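Local atomic coordinates of S-adenosyl-L-methionine-dependent 2-deoxy-scyllo-inosamine dehydrogenase (Bacillus circulans, PDB entry 4M7S), a protein that catalyses the radical S-adenosyl-L-methionine-dependent two-electron oxidation of 2-deoxy-scyllo-inosamine to amino-dideoxy-scyllo-inosose in butirosin biosynthesis, using two [4Fe-4S] clusters. Residues Ser168-Val171 with Pro172-Leu175. Sequence-based numbering, arbitrary orientation.
Sequences SCMV and PSNL. With SF4 (iron/sulfur cluster), chain B.
Three backbone hydrogen bonds close the turn from M170 to L175. S173 N reaches M170 O at 2.8 Å, from above the carbonyl plane. V171 O takes two donors: N174 N stands above its carbonyl plane, with N-H...O at 160°, whereas L175 N lies almost on the C=O axis at 2.9 Å but with its N-H bent to 132°. At the start of this short helix V171 N donates to C169 SG (3.4 Å), a capping bond. The same sulfur ligates iron FE4 of the [4Fe-4S] cluster at 2.5 Å, its chi1 of 178° setting SG anti to the backbone N; the N-H would be expected to draw charge from the thiolate. This is the auxiliary-cluster site of the twitch domain, a shortened SPASM domain, of a radical SAM enzyme, where C187, probably another ligand, also lines the cluster pocket and strand 175-178 begins at L175, where the turn ends. P172 CG lies 3.6 Å from sulfide S1, and V171 CG2 faces S2. V171 and L175 run side by side, CG1 meeting CB at 3.8 Å. A water donates to C169 O and accepts from S173 OG (2.6 Å), while the bent selenomethionine M170 brings its CE to that hydroxyl. N174 ND2 is hydrogen-bonded to Q241 OE1.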
loop_
_atom_site.group_PDB
_atom_site.type_symbol
_atom_site.label_atom_id
_atom_site.label_comp_id
_atom_site.label_asym_id
_atom_site.label_seq_id
_atom_site.Cartn_x
_atom_site.Cartn_y
_atom_site.Cartn_z
ATOM N N SER A 168 1.249 20.711 -0.943
ATOM C CA SER A 168 2.190 19.699 -1.384
ATOM C C SER A 168 1.693 18.321 -0.965
ATOM O O SER A 168 0.809 18.188 -0.113
ATOM C CB SER A 168 3.544 19.928 -0.732
ATOM O OG SER A 168 3.477 19.582 0.640
ATOM N N CYS A 169 2.268 17.293 -1.573
ATOM C CA CYS A 169 2.073 15.942 -1.090
ATOM C C CYS A 169 3.202 15.042 -1.549
ATOM O O CYS A 169 3.506 14.977 -2.736
ATOM C CB CYS A 169 0.752 15.351 -1.551
ATOM S SG CYS A 169 0.607 13.653 -0.947
HETATM N N MSE A 170 3.795 14.337 -0.593
HETATM C CA MSE A 170 4.971 13.525 -0.848
HETATM C C MSE A 170 4.648 12.047 -1.034
HETATM O O MSE A 170 5.551 11.256 -1.275
HETATM C CB MSE A 170 5.983 13.690 0.288
HETATM C CG MSE A 170 6.245 15.129 0.697
HETATM SE SE MSE A 170 6.760 16.238 -0.812
HETATM C CE MSE A 170 8.207 15.110 -1.478
ATOM N N VAL A 171 3.376 11.665 -0.916
ATOM C CA VAL A 171 3.000 10.247 -1.085
ATOM C C VAL A 171 3.527 9.639 -2.396
ATOM O O VAL A 171 4.142 8.565 -2.371
ATOM C CB VAL A 171 1.478 9.999 -0.932
ATOM C CG1 VAL A 171 1.141 8.503 -1.113
ATOM C CG2 VAL A 171 0.986 10.499 0.433
ATOM N N PRO A 172 3.322 10.321 -3.544
ATOM C CA PRO A 172 3.854 9.718 -4.778
ATOM C C PRO A 172 5.387 9.666 -4.830
ATOM O O PRO A 172 5.918 9.037 -5.744
ATOM C CB PRO A 172 3.346 10.653 -5.886
ATOM C CG PRO A 172 2.207 11.415 -5.271
ATOM C CD PRO A 172 2.558 11.553 -3.821
ATOM N N SER A 173 6.073 10.313 -3.890
ATOM C CA SER A 173 7.531 10.229 -3.814
ATOM C C SER A 173 8.015 9.054 -2.952
ATOM O O SER A 173 9.208 8.710 -2.972
ATOM C CB SER A 173 8.113 11.527 -3.260
ATOM O OG SER A 173 7.713 12.632 -4.041
ATOM N N ASN A 174 7.102 8.468 -2.181
ATOM C CA ASN A 174 7.467 7.451 -1.188
ATOM C C ASN A 174 6.743 6.116 -1.323
ATOM O O ASN A 174 7.178 5.103 -0.774
ATOM C CB ASN A 174 7.209 7.983 0.226
ATOM C CG ASN A 174 8.162 9.083 0.612
ATOM O OD1 ASN A 174 9.375 8.904 0.559
ATOM N ND2 ASN A 174 7.620 10.238 0.983
ATOM N N LEU A 175 5.631 6.121 -2.039
ATOM C CA LEU A 175 4.707 4.995 -1.990
ATOM C C LEU A 175 4.344 4.542 -3.389
ATOM O O LEU A 175 4.007 5.362 -4.252
ATOM C CB LEU A 175 3.441 5.425 -1.236
ATOM C CG LEU A 175 2.317 4.466 -0.818
ATOM C CD1 LEU A 175 1.084 4.671 -1.679
ATOM C CD2 LEU A 175 2.762 3.008 -0.825
HETATM FE FE1 SF4 B . -4.172 12.985 -1.861
HETATM FE FE2 SF4 B . -2.957 13.087 -4.256
HETATM FE FE3 SF4 B . -2.864 10.861 -2.770
HETATM FE FE4 SF4 B . -1.473 13.021 -2.078
HETATM S S1 SF4 B . -1.105 11.749 -3.964
HETATM S S2 SF4 B . -2.704 11.721 -0.639
HETATM S S3 SF4 B . -2.901 14.720 -2.653
HETATM S S4 SF4 B . -4.770 11.739 -3.711
HETATM O O HOH W 1 5.515 13.849 -4.540
#